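Glutathione S-transferase (Xanthomonas axonopodis pv. citri, PDB 6NV6) probably catalyses the conjugation of glutathione to electrophilic substrates as a theta-class glutathione S-transferase from the citrus canker pathogen. Local coordinates at residues R10-R16 / G201-T207; W100-A106 / P164-F168; A143-A148 / L182-W188; Q150-S154 / W188-L192. One frame throughout, in Å; residues are numbered along the deposited sequence.

In the fold
Contact 2 is the buried one. It pairs helices 88-118 and 163-174 and is apolar across the interface, with no hydrogen bond between its segments. The other three are partly buried and mix polar bonds with packing. Contact 1 ties the thioredoxin-like N-terminal domain to the C-terminal tail through an arginine, a threonine hydroxyl and a water. Contacts 3 and 4 share W188 and fasten helix 183-193 to the end of helix 126-146 and to the loop after it. A carboxylate meets backbone N-H groups in contact 3, whereas an arginine meets a carbonyl in contact 4. L165 of contact 2 packs against both.

Contact 1: R10-R16 / G201-T207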
loop_
_atom_site.group_PDB
_atom_site.type_symbol
_atom_site.label_atom_id
_atom_site.label_comp_id
_atom_site.label_asym_id
_atom_site.label_seq_id
_atom_site.Cartn_x
_atom_site.Cartn_y
_atom_site.Cartn_z
ATOM N N ARG A 10 -7.461 -1.612 -10.698
ATOM C CA ARG A 10 -6.499 -2.464 -10.014
ATOM C C ARG A 10 -5.075 -1.935 -10.098
ATOM O O ARG A 10 -4.192 -2.474 -9.424
ATOM C CB ARG A 10 -6.592 -3.880 -10.589
ATOM C CG ARG A 10 -8.044 -4.339 -10.658
ATOM C CD ARG A 10 -8.271 -5.734 -11.227
ATOM N NE ARG A 10 -9.703 -6.045 -11.183
ATOM C CZ ARG A 10 -10.425 -6.487 -12.208
ATOM N NH1 ARG A 10 -9.855 -6.707 -13.386
ATOM N NH2 ARG A 10 -11.724 -6.722 -12.049
ATOM N N ASN A 11 -4.836 -0.884 -10.879
ATOM C CA ASN A 11 -3.533 -0.238 -10.972
ATOM C C ASN A 11 -3.410 0.965 -10.042
ATOM O O ASN A 11 -2.457 1.742 -10.166
ATOM C CB ASN A 11 -3.253 0.177 -12.421
ATOM C CG ASN A 11 -4.093 1.369 -12.859
ATOM O OD1 ASN A 11 -5.195 1.595 -12.343
ATOM N ND2 ASN A 11 -3.580 2.141 -13.816
ATOM N N SER A 12 -4.352 1.138 -9.121
ATOM C CA SER A 12 -4.260 2.138 -8.066
ATOM C C SER A 12 -3.727 1.507 -6.782
ATOM O O SER A 12 -4.102 0.385 -6.419
ATOM C CB SER A 12 -5.630 2.768 -7.816
ATOM O OG SER A 12 -5.765 3.223 -6.474
ATOM N N SER A 13 -2.840 2.236 -6.103
ATOM C CA SER A 13 -2.230 1.728 -4.875
ATOM C C SER A 13 -3.249 1.620 -3.745
ATOM O O SER A 13 -3.162 0.718 -2.899
ATOM C CB SER A 13 -1.058 2.639 -4.464
ATOM O OG SER A 13 0.092 2.420 -5.274
ATOM N N ASN A 14 -4.216 2.533 -3.727
ATOM C CA ASN A 14 -5.268 2.472 -2.726
ATOM C C ASN A 14 -6.153 1.250 -2.938
ATOM O O ASN A 14 -6.521 0.566 -1.975
ATOM C CB ASN A 14 -6.087 3.754 -2.771
ATOM C CG ASN A 14 -5.376 4.922 -2.120
ATOM O OD1 ASN A 14 -4.501 4.733 -1.280
ATOM N ND2 ASN A 14 -5.757 6.135 -2.492
ATOM N N VAL A 15 -6.486 0.951 -4.196
ATOM C CA VAL A 15 -7.278 -0.233 -4.489
ATOM C C VAL A 15 -6.451 -1.488 -4.226
ATOM O O VAL A 15 -6.964 -2.497 -3.724
ATOM C CB VAL A 15 -7.799 -0.154 -5.941
ATOM C CG1 VAL A 15 -8.586 -1.406 -6.324
ATOM C CG2 VAL A 15 -8.638 1.118 -6.157
ATOM N N ARG A 16 -5.147 -1.432 -4.515
ATOM C CA ARG A 16 -4.273 -2.551 -4.182
ATOM C C ARG A 16 -4.322 -2.858 -2.694
ATOM O O ARG A 16 -4.360 -4.027 -2.294
ATOM C CB ARG A 16 -2.838 -2.244 -4.596
ATOM C CG ARG A 16 -2.558 -2.367 -6.077
ATOM C CD ARG A 16 -1.129 -1.919 -6.380
ATOM N NE ARG A 16 -0.802 -2.064 -7.793
ATOM C CZ ARG A 16 -0.467 -1.059 -8.593
ATOM N NH1 ARG A 16 -0.388 0.176 -8.113
ATOM N NH2 ARG A 16 -0.207 -1.298 -9.871
ATOM N N GLY A 201 -2.844 -9.469 -5.022
ATOM C CA GLY A 201 -3.503 -8.228 -4.668
ATOM C C GLY A 201 -2.777 -6.965 -5.084
ATOM O O GLY A 201 -3.422 -5.959 -5.385
ATOM N N VAL A 202 -1.445 -6.991 -5.108
ATOM C CA VAL A 202 -0.649 -5.785 -5.273
ATOM C C VAL A 202 0.117 -5.782 -6.589
ATOM O O VAL A 202 0.156 -4.765 -7.283
ATOM C CB VAL A 202 0.308 -5.587 -4.072
ATOM C CG1 VAL A 202 1.144 -4.325 -4.231
ATOM C CG2 VAL A 202 -0.477 -5.543 -2.796
ATOM N N MET A 203 0.727 -6.903 -6.956
ATOM C CA MET A 203 1.677 -6.884 -8.067
ATOM C C MET A 203 0.921 -7.022 -9.383
ATOM O O MET A 203 0.942 -8.051 -10.060
ATOM C CB MET A 203 2.738 -7.959 -7.896
ATOM C CG MET A 203 3.480 -7.850 -6.571
ATOM S SD MET A 203 4.563 -9.231 -6.190
ATOM C CE MET A 203 5.885 -8.866 -7.342
ATOM N N THR A 204 0.274 -5.932 -9.763
ATOM C CA THR A 204 -0.525 -5.845 -10.969
ATOM C C THR A 204 0.220 -5.008 -12.007
ATOM O O THR A 204 1.351 -4.553 -11.790
ATOM C CB THR A 204 -1.905 -5.261 -10.650
ATOM O OG1 THR A 204 -1.768 -3.917 -10.162
ATOM C CG2 THR A 204 -2.609 -6.107 -9.592
ATOM N N ALA A 205 -0.418 -4.819 -13.157
ATOM C CA ALA A 205 0.143 -3.965 -14.196
ATOM C C ALA A 205 0.488 -2.591 -13.629
ATOM O O ALA A 205 -0.372 -1.894 -13.082
ATOM C CB ALA A 205 -0.846 -3.842 -15.357
ATOM N N LEU A 206 1.758 -2.204 -13.737
ATOM C CA LEU A 206 2.210 -0.948 -13.145
ATOM C C LEU A 206 2.049 0.186 -14.154
ATOM O O LEU A 206 3.004 0.819 -14.614
ATOM C CB LEU A 206 3.639 -1.072 -12.634
ATOM C CG LEU A 206 3.963 -0.005 -11.581
ATOM C CD1 LEU A 206 3.021 -0.121 -10.380
ATOM C CD2 LEU A 206 5.423 -0.047 -11.135
ATOM N N THR A 207 0.788 0.466 -14.455
ATOM C CA THR A 207 0.428 1.473 -15.442
ATOM C C THR A 207 -0.046 2.787 -14.793
ATOM O O THR A 207 -0.751 3.592 -15.415
ATOM C CB THR A 207 -0.661 0.928 -16.378
ATOM O OG1 THR A 207 -1.777 0.489 -15.601
ATOM C CG2 THR A 207 -0.124 -0.256 -17.164
ATOM O OXT THR A 207 0.267 3.074 -13.630
HETATM O O HOH W 1 0.070 1.180 -11.391
#
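R16 reaches from the first turn of helix 13-25 to V202 and T204 in the C-terminal tail. This helix belongs to the thioredoxin-like domain of the glutathione transferase fold. The tail follows helix 196-201 and runs past the helix start, where S12 is the N-cap. R16 CG lies anti to the carbonyl carbon (chi1 -77°), and the chain is extended from CG to NE. This carries the guanidinium along the tail. R16 NH2 donates to T204 OG1 at 3.1 Å, and the hydroxyl sits 23° out of the guanidinium plane. R16 NE adds two weak bonds, to T204 OG1 and to V202 O. T204 OG1 also donates to R10 O at 2.9 Å, approaching from above the carbonyl plane. One hydroxyl thus links the loop backbone to the arginine. N11 C lies over one face of the guanidinium, 3.5 Å above its plane and offset toward the rim. The L206 side chain crosses R16 at about a right angle, with L206 CD1 3.5 Å from R16 NH2. N11 CB packs 3.6 Å from A205 O. T207 OXT forms a salt bridge with R118 of helix 88-118, and Y170 of helix 163-174 packs on V202 and L206. Water 1 lies in the guanidinium plane; it accepts from R16 NH2 at 2.9 Å and donates to N11 O and T207 OXT.

Contact 2: W100-A106 / P164-F168; sequences WTTSTFA and PLGSF
F105 and F168 meet edge to face where two helices of the all-helical C-terminal domain of the glutathione transferase fold pack together. The short segments of helices 88-118 and 163-174 run at 40° to each other, with their axes 9.9 Å apart at the closest. With CG anti to the backbone N (chi1 177°), F105 points its ring at the partner helix. F168 instead has CG anti to the carbonyl carbon, and its ring turns a face to the F105 edge. The pair is offset, with centroids 5.9 Å apart and planes at 89°. The two side chains slide past each other in opposite directions, and F105 CE2 comes 3.8 Å from F168 CB. T101 turns its methyl to the partner helix, and CG2 lies 3.5 Å from F168 CD2. Its hydroxyl bonds back to W97 O within its own helix, although OG1 also rests on L165 CB. L165 CD1 touches two aromatic rings: it is 3.9 Å from F105 CD2 and lies at the edge of the W100 ring. K17 of helix 13-25 packs on F168 and P164. At the far end of the F168 ring, A106 CB lies 3.6 Å from F168 CZ, approaching obliquely.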
loop_
_atom_site.group_PDB
_atom_site.type_symbol
_atom_site.label_atom_id
_atom_site.label_comp_id
_atom_site.label_asym_id
_atom_site.label_seq_id
_atom_site.Cartn_x
_atom_site.Cartn_y
_atom_site.Cartn_z
ATOM N N TRP A 100 0.875 7.456 8.408
ATOM C CA TRP A 100 2.019 8.121 7.794
ATOM C C TRP A 100 2.050 7.912 6.279
ATOM O O TRP A 100 2.442 8.816 5.528
ATOM C CB TRP A 100 3.297 7.608 8.461
ATOM C CG TRP A 100 4.584 8.160 7.924
ATOM C CD1 TRP A 100 5.285 9.211 8.416
ATOM C CD2 TRP A 100 5.351 7.644 6.828
ATOM N NE1 TRP A 100 6.434 9.408 7.682
ATOM C CE2 TRP A 100 6.497 8.454 6.703
ATOM C CE3 TRP A 100 5.174 6.581 5.931
ATOM C CZ2 TRP A 100 7.456 8.244 5.722
ATOM C CZ3 TRP A 100 6.138 6.371 4.948
ATOM C CH2 TRP A 100 7.259 7.200 4.854
ATOM N N THR A 101 1.641 6.733 5.810
ATOM C CA THR A 101 1.591 6.502 4.371
ATOM C C THR A 101 0.670 7.509 3.698
ATOM O O THR A 101 1.015 8.093 2.660
ATOM C CB THR A 101 1.131 5.069 4.084
ATOM O OG1 THR A 101 2.103 4.142 4.580
ATOM C CG2 THR A 101 0.968 4.851 2.590
ATOM N N THR A 102 -0.500 7.738 4.284
ATOM C CA THR A 102 -1.421 8.714 3.720
ATOM C C THR A 102 -0.961 10.144 3.996
ATOM O O THR A 102 -0.902 10.973 3.082
ATOM C CB THR A 102 -2.822 8.475 4.273
ATOM O OG1 THR A 102 -3.254 7.154 3.906
ATOM C CG2 THR A 102 -3.788 9.517 3.725
ATOM N N SER A 103 -0.620 10.449 5.250
ATOM C CA SER A 103 -0.381 11.835 5.625
ATOM C C SER A 103 0.899 12.394 5.012
ATOM O O SER A 103 0.988 13.607 4.777
ATOM C CB SER A 103 -0.342 11.956 7.149
ATOM O OG SER A 103 0.950 11.689 7.660
ATOM N N THR A 104 1.898 11.549 4.751
ATOM C CA THR A 104 3.227 12.076 4.465
ATOM C C THR A 104 3.821 11.545 3.165
ATOM O O THR A 104 4.507 12.280 2.454
ATOM C CB THR A 104 4.168 11.757 5.639
ATOM O OG1 THR A 104 3.649 12.344 6.839
ATOM C CG2 THR A 104 5.565 12.300 5.390
ATOM N N PHE A 105 3.572 10.285 2.825
ATOM C CA PHE A 105 4.273 9.711 1.686
ATOM C C PHE A 105 3.473 9.762 0.393
ATOM O O PHE A 105 4.039 10.047 -0.669
ATOM C CB PHE A 105 4.661 8.262 1.983
ATOM C CG PHE A 105 5.320 7.574 0.826
ATOM C CD1 PHE A 105 6.615 7.891 0.474
ATOM C CD2 PHE A 105 4.632 6.626 0.073
ATOM C CE1 PHE A 105 7.226 7.266 -0.602
ATOM C CE2 PHE A 105 5.239 5.985 -1.012
ATOM C CZ PHE A 105 6.538 6.310 -1.351
ATOM N N ALA A 106 2.167 9.498 0.457
ATOM C CA ALA A 106 1.402 9.235 -0.759
ATOM C C ALA A 106 1.376 10.444 -1.695
ATOM O O ALA A 106 1.482 10.290 -2.920
ATOM C CB ALA A 106 -0.013 8.800 -0.386
ATOM N N PRO A 164 -0.725 -0.555 3.843
ATOM C CA PRO A 164 -0.769 0.683 3.035
ATOM C C PRO A 164 0.559 1.033 2.379
ATOM O O PRO A 164 0.606 1.208 1.148
ATOM C CB PRO A 164 -1.212 1.744 4.048
ATOM C CG PRO A 164 -1.958 0.980 5.072
ATOM C CD PRO A 164 -1.259 -0.328 5.199
ATOM N N LEU A 165 1.653 1.125 3.150
ATOM C CA LEU A 165 2.951 1.394 2.524
ATOM C C LEU A 165 3.404 0.239 1.628
ATOM O O LEU A 165 4.052 0.473 0.599
ATOM C CB LEU A 165 4.011 1.678 3.583
ATOM C CG LEU A 165 5.357 2.149 3.032
ATOM C CD1 LEU A 165 5.211 3.451 2.243
ATOM C CD2 LEU A 165 6.367 2.312 4.150
ATOM N N GLY A 166 3.074 -1.006 2.000
ATOM C CA GLY A 166 3.437 -2.146 1.174
ATOM C C GLY A 166 2.829 -2.089 -0.214
ATOM O O GLY A 166 3.442 -2.548 -1.184
ATOM N N SER A 167 1.628 -1.518 -0.337
ATOM C CA SER A 167 1.005 -1.415 -1.650
ATOM C C SER A 167 1.629 -0.308 -2.490
ATOM O O SER A 167 1.620 -0.394 -3.724
ATOM C CB SER A 167 -0.504 -1.202 -1.505
ATOM O OG SER A 167 -1.064 -2.045 -0.512
ATOM N N PHE A 168 2.167 0.734 -1.852
ATOM C CA PHE A 168 2.907 1.745 -2.604
ATOM C C PHE A 168 4.289 1.247 -2.991
ATOM O O PHE A 168 4.755 1.512 -4.107
ATOM C CB PHE A 168 3.051 3.032 -1.791
ATOM C CG PHE A 168 1.826 3.901 -1.787
ATOM C CD1 PHE A 168 1.606 4.816 -2.795
ATOM C CD2 PHE A 168 0.902 3.814 -0.758
ATOM C CE1 PHE A 168 0.478 5.625 -2.781
ATOM C CE2 PHE A 168 -0.227 4.618 -0.742
ATOM C CZ PHE A 168 -0.437 5.526 -1.765
#

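Contact 3: A143-A148 / L182-W188; sequences ADAALA and LPHLQAW
The D144 carboxylate points at the first turn of helix 183-193 and takes its backbone hydrogen bonds there. L185 N donates to D144 OD2 at 2.9 Å, nearly straight at 173°. The donor comes from above the carboxylate plane. H184 N adds a weak bond to the same oxygen. D144 has CG anti to its backbone N (chi1 -179°), which swings the carboxylate off its own helix toward these N-H groups. The helix start and its N-H groups would probably favour the charged form of D144, although L182 O, another acceptor, lies close to OD2. Water 2 adds a polar bridge by donating to L147 O and H184 O.

Two CH-pi contacts follow. A148 CB lies over the centre of the H184 ring, 3.4 Å from its centroid. L147 CD2 stands over the face of the W188 five-membered ring, 4.1 Å from the centroid. The other branch, L147 CD1, is 3.6 Å from W188 CD2.

The remaining packing is aliphatic. L147 CD1 meets L185 CD1 at 4.0 Å, and L182 CD2 lies against D144 CB.

The contact joins the end of helix 126-146 to the start of helix 183-193. Helix 163-174 backs it through L165, I169 and F173, and W97 of helix 88-118 packs on A143.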
loop_
_atom_site.group_PDB
_atom_site.type_symbol
_atom_site.label_atom_id
_atom_site.label_comp_id
_atom_site.label_asym_id
_atom_site.label_seq_id
_atom_site.Cartn_x
_atom_site.Cartn_y
_atom_site.Cartn_z
ATOM N N ALA A 143 11.083 4.968 6.999
ATOM C CA ALA A 143 10.579 3.606 7.084
ATOM C C ALA A 143 11.726 2.598 7.071
ATOM O O ALA A 143 11.692 1.595 7.800
ATOM C CB ALA A 143 9.605 3.359 5.937
ATOM N N ASP A 144 12.747 2.853 6.240
ATOM C CA ASP A 144 13.932 2.003 6.212
ATOM C C ASP A 144 14.565 1.914 7.589
ATOM O O ASP A 144 15.053 0.852 7.989
ATOM C CB ASP A 144 14.946 2.533 5.197
ATOM C CG ASP A 144 16.202 1.668 5.113
ATOM O OD1 ASP A 144 17.172 1.927 5.862
ATOM O OD2 ASP A 144 16.227 0.714 4.304
ATOM N N ALA A 145 14.564 3.020 8.329
ATOM C CA ALA A 145 15.120 3.001 9.675
ATOM C C ALA A 145 14.253 2.178 10.622
ATOM O O ALA A 145 14.772 1.463 11.489
ATOM C CB ALA A 145 15.279 4.426 10.186
ATOM N N ALA A 146 12.930 2.264 10.477
ATOM C CA ALA A 146 12.065 1.468 11.339
ATOM C C ALA A 146 12.184 -0.013 11.017
ATOM O O ALA A 146 12.066 -0.861 11.913
ATOM C CB ALA A 146 10.614 1.934 11.208
ATOM N N LEU A 147 12.435 -0.341 9.752
ATOM C CA LEU A 147 12.583 -1.728 9.341
ATOM C C LEU A 147 13.987 -2.252 9.573
ATOM O O LEU A 147 14.263 -3.411 9.249
ATOM C CB LEU A 147 12.186 -1.873 7.873
ATOM C CG LEU A 147 10.681 -1.646 7.644
ATOM C CD1 LEU A 147 10.399 -1.415 6.170
ATOM C CD2 LEU A 147 9.836 -2.820 8.208
ATOM N N ALA A 148 14.875 -1.423 10.109
ATOM C CA ALA A 148 16.119 -1.895 10.696
ATOM C C ALA A 148 15.951 -2.285 12.159
ATOM O O ALA A 148 16.828 -2.953 12.711
ATOM C CB ALA A 148 17.210 -0.827 10.566
ATOM N N LEU A 182 18.290 1.602 0.189
ATOM C CA LEU A 182 17.527 1.467 1.430
ATOM C C LEU A 182 17.312 -0.016 1.703
ATOM O O LEU A 182 16.263 -0.580 1.362
ATOM C CB LEU A 182 16.199 2.213 1.355
ATOM C CG LEU A 182 16.271 3.725 1.137
ATOM C CD1 LEU A 182 14.905 4.225 0.695
ATOM C CD2 LEU A 182 16.763 4.442 2.399
ATOM N N PRO A 183 18.270 -0.671 2.364
ATOM C CA PRO A 183 18.331 -2.137 2.310
ATOM C C PRO A 183 17.358 -2.827 3.246
ATOM O O PRO A 183 16.957 -3.965 2.977
ATOM C CB PRO A 183 19.785 -2.439 2.704
ATOM C CG PRO A 183 20.456 -1.068 2.845
ATOM C CD PRO A 183 19.365 -0.128 3.176
ATOM N N HIS A 184 16.995 -2.188 4.357
ATOM C CA HIS A 184 15.971 -2.786 5.205
ATOM C C HIS A 184 14.603 -2.671 4.545
ATOM O O HIS A 184 13.834 -3.642 4.502
ATOM C CB HIS A 184 15.995 -2.152 6.596
ATOM C CG HIS A 184 17.360 -2.129 7.208
ATOM N ND1 HIS A 184 17.775 -3.065 8.132
ATOM C CD2 HIS A 184 18.418 -1.309 6.999
ATOM C CE1 HIS A 184 19.026 -2.814 8.475
ATOM N NE2 HIS A 184 19.439 -1.755 7.801
ATOM N N LEU A 185 14.302 -1.493 3.995
ATOM C CA LEU A 185 13.110 -1.335 3.174
ATOM C C LEU A 185 13.038 -2.403 2.093
ATOM O O LEU A 185 11.978 -2.991 1.865
ATOM C CB LEU A 185 13.106 0.059 2.549
ATOM C CG LEU A 185 11.834 0.422 1.790
ATOM C CD1 LEU A 185 10.684 0.748 2.760
ATOM C CD2 LEU A 185 12.115 1.570 0.826
ATOM N N GLN A 186 14.166 -2.679 1.431
ATOM C CA GLN A 186 14.169 -3.619 0.315
ATOM C C GLN A 186 13.964 -5.060 0.777
ATOM O O GLN A 186 13.232 -5.824 0.136
ATOM C CB GLN A 186 15.477 -3.492 -0.456
ATOM C CG GLN A 186 15.635 -4.526 -1.553
ATOM C CD GLN A 186 16.832 -4.256 -2.431
ATOM O OE1 GLN A 186 17.300 -3.117 -2.513
ATOM N NE2 GLN A 186 17.342 -5.303 -3.094
ATOM N N ALA A 187 14.624 -5.459 1.868
ATOM C CA ALA A 187 14.447 -6.816 2.381
ATOM C C ALA A 187 13.012 -7.045 2.839
ATOM O O ALA A 187 12.495 -8.167 2.740
ATOM C CB ALA A 187 15.427 -7.078 3.524
ATOM N N TRP A 188 12.367 -5.995 3.357
ATOM C CA TRP A 188 10.954 -6.061 3.702
ATOM C C TRP A 188 10.106 -6.287 2.457
ATOM O O TRP A 188 9.205 -7.133 2.452
ATOM C CB TRP A 188 10.568 -4.771 4.423
ATOM C CG TRP A 188 9.095 -4.444 4.604
ATOM C CD1 TRP A 188 8.213 -5.054 5.461
ATOM C CD2 TRP A 188 8.371 -3.364 3.991
ATOM N NE1 TRP A 188 6.989 -4.441 5.396
ATOM C CE2 TRP A 188 7.055 -3.397 4.509
ATOM C CE3 TRP A 188 8.703 -2.376 3.056
ATOM C CZ2 TRP A 188 6.061 -2.484 4.109
ATOM C CZ3 TRP A 188 7.714 -1.463 2.665
ATOM C CH2 TRP A 188 6.409 -1.530 3.191
HETATM O O HOH W 2 13.774 -5.094 6.914
#

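Contact 4: Q150-S154 / W188-L192; sequences QPYLS and WYARL
Y152 brings CD1 of its ring up to the edge of the W188 indole. Y152 CD1 is in the indole plane, 3.8 Å from W188 CD1. The ring planes meet obliquely, at 71°. L153 crosses the indole at about a right angle farther along, with L153 CD1 3.7 Å from W188 CZ2. L192 CD1 of the same helix as W188 lies over one face of the indole, offset toward the rim.

R191 reaches the loop from the next turn of helix 183-193. Its chain bends at CG-CD (chi3 -62°), which brings the guanidinium to P151. R191 NH1 donates to P151 O at 2.8 Å. It arrives in the carbonyl plane on a lone pair, but the oxygen is tilted out of the guanidinium plane. P151 CB lies over one guanidinium face, and Y152 OH is at the edge, in its plane. The Y152 ring and the guanidinium are almost perpendicular, at 81°. R191 CZ is 5.4 Å from the Y152 ring centroid, a long cation-pi pair of at most weak attraction. Water 3 links Y152 OH to R191 O, to which it donates at 3.0 Å.

The loop lies between helices 126-146 and 163-174 of the C-terminal domain. D162 takes bonds from L153 N, S154 OG and W188 NE1, so one carboxylate ties the loop to the indole. Across the contact the indole is met mainly by apolar packing. R191 makes one hydrogen bond across it, to a neutral carbonyl, and segment 150-154 holds no acid. The link is therefore a charged donor to a neutral acceptor, not a salt bridge.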
loop_
_atom_site.group_PDB
_atom_site.type_symbol
_atom_site.label_atom_id
_atom_site.label_comp_id
_atom_site.label_asym_id
_atom_site.label_seq_id
_atom_site.Cartn_x
_atom_site.Cartn_y
_atom_site.Cartn_z
ATOM N N GLN A 150 12.672 -3.602 13.438
ATOM C CA GLN A 150 11.773 -4.744 13.392
ATOM C C GLN A 150 11.585 -5.144 11.929
ATOM O O GLN A 150 11.738 -4.311 11.037
ATOM C CB GLN A 150 10.409 -4.431 14.021
ATOM C CG GLN A 150 10.500 -3.864 15.428
ATOM C CD GLN A 150 10.572 -4.961 16.484
ATOM O OE1 GLN A 150 10.275 -6.126 16.203
ATOM N NE2 GLN A 150 10.966 -4.592 17.709
ATOM N N PRO A 151 11.248 -6.407 11.672
ATOM C CA PRO A 151 11.143 -6.842 10.271
ATOM C C PRO A 151 9.875 -6.371 9.568
ATOM O O PRO A 151 9.811 -6.457 8.330
ATOM C CB PRO A 151 11.196 -8.374 10.381
ATOM C CG PRO A 151 10.691 -8.692 11.733
ATOM C CD PRO A 151 10.898 -7.485 12.614
ATOM N N TYR A 152 8.879 -5.873 10.308
ATOM C CA TYR A 152 7.652 -5.371 9.710
ATOM C C TYR A 152 7.245 -4.054 10.351
ATOM O O TYR A 152 7.541 -3.778 11.520
ATOM C CB TYR A 152 6.508 -6.377 9.827
ATOM C CG TYR A 152 6.784 -7.629 9.030
ATOM C CD1 TYR A 152 6.517 -7.674 7.670
ATOM C CD2 TYR A 152 7.339 -8.760 9.638
ATOM C CE1 TYR A 152 6.781 -8.806 6.935
ATOM C CE2 TYR A 152 7.605 -9.897 8.912
ATOM C CZ TYR A 152 7.326 -9.916 7.555
ATOM O OH TYR A 152 7.586 -11.039 6.797
ATOM N N LEU A 153 6.592 -3.225 9.539
ATOM C CA LEU A 153 6.003 -1.997 10.044
ATOM C C LEU A 153 5.073 -2.270 11.212
ATOM O O LEU A 153 4.932 -1.424 12.099
ATOM C CB LEU A 153 5.240 -1.296 8.929
ATOM C CG LEU A 153 6.118 -0.794 7.797
ATOM C CD1 LEU A 153 5.234 -0.044 6.812
ATOM C CD2 LEU A 153 7.244 0.096 8.346
ATOM N N SER A 154 4.431 -3.441 11.226
ATOM C CA SER A 154 3.561 -3.841 12.323
ATOM C C SER A 154 4.338 -4.398 13.508
ATOM O O SER A 154 3.728 -4.678 14.551
ATOM C CB SER A 154 2.539 -4.883 11.853
ATOM O OG SER A 154 1.705 -4.355 10.843
ATOM N N TRP A 188 12.367 -5.995 3.357
ATOM C CA TRP A 188 10.954 -6.061 3.702
ATOM C C TRP A 188 10.106 -6.287 2.457
ATOM O O TRP A 188 9.205 -7.133 2.452
ATOM C CB TRP A 188 10.568 -4.771 4.423
ATOM C CG TRP A 188 9.095 -4.444 4.604
ATOM C CD1 TRP A 188 8.213 -5.054 5.461
ATOM C CD2 TRP A 188 8.371 -3.364 3.991
ATOM N NE1 TRP A 188 6.989 -4.441 5.396
ATOM C CE2 TRP A 188 7.055 -3.397 4.509
ATOM C CE3 TRP A 188 8.703 -2.376 3.056
ATOM C CZ2 TRP A 188 6.061 -2.484 4.109
ATOM C CZ3 TRP A 188 7.714 -1.463 2.665
ATOM C CH2 TRP A 188 6.409 -1.530 3.191
ATOM N N TYR A 189 10.406 -5.556 1.383
ATOM C CA TYR A 189 9.711 -5.773 0.126
ATOM C C TYR A 189 9.951 -7.180 -0.399
ATOM O O TYR A 189 9.048 -7.786 -0.988
ATOM C CB TYR A 189 10.163 -4.734 -0.895
ATOM C CG TYR A 189 9.576 -4.925 -2.274
ATOM C CD1 TYR A 189 8.208 -5.091 -2.446
ATOM C CD2 TYR A 189 10.387 -4.933 -3.398
ATOM C CE1 TYR A 189 7.669 -5.263 -3.693
ATOM C CE2 TYR A 189 9.856 -5.107 -4.653
ATOM C CZ TYR A 189 8.501 -5.272 -4.795
ATOM O OH TYR A 189 7.977 -5.456 -6.048
ATOM N N ALA A 190 11.159 -7.717 -0.192
ATOM C CA ALA A 190 11.437 -9.089 -0.604
ATOM C C ALA A 190 10.580 -10.085 0.166
ATOM O O ALA A 190 10.159 -11.101 -0.393
ATOM C CB ALA A 190 12.923 -9.405 -0.422
ATOM N N ARG A 191 10.288 -9.805 1.435
ATOM C CA ARG A 191 9.474 -10.727 2.214
ATOM C C ARG A 191 7.996 -10.553 1.907
ATOM O O ARG A 191 7.216 -11.510 2.016
ATOM C CB ARG A 191 9.731 -10.523 3.704
ATOM C CG ARG A 191 11.120 -10.943 4.141
ATOM C CD ARG A 191 11.267 -10.854 5.661
ATOM N NE ARG A 191 11.102 -9.486 6.167
ATOM C CZ ARG A 191 12.086 -8.593 6.299
ATOM N NH1 ARG A 191 11.807 -7.341 6.648
ATOM N NH2 ARG A 191 13.341 -8.917 6.015
ATOM N N LEU A 192 7.591 -9.339 1.537
ATOM C CA LEU A 192 6.230 -9.145 1.059
ATOM C C LEU A 192 5.992 -9.951 -0.208
ATOM O O LEU A 192 4.947 -10.593 -0.361
ATOM C CB LEU A 192 5.960 -7.659 0.806
ATOM C CG LEU A 192 5.917 -6.757 2.047
ATOM C CD1 LEU A 192 5.742 -5.299 1.656
ATOM C CD2 LEU A 192 4.836 -7.191 3.019
HETATM O O HOH W 3 5.719 -11.597 4.669
#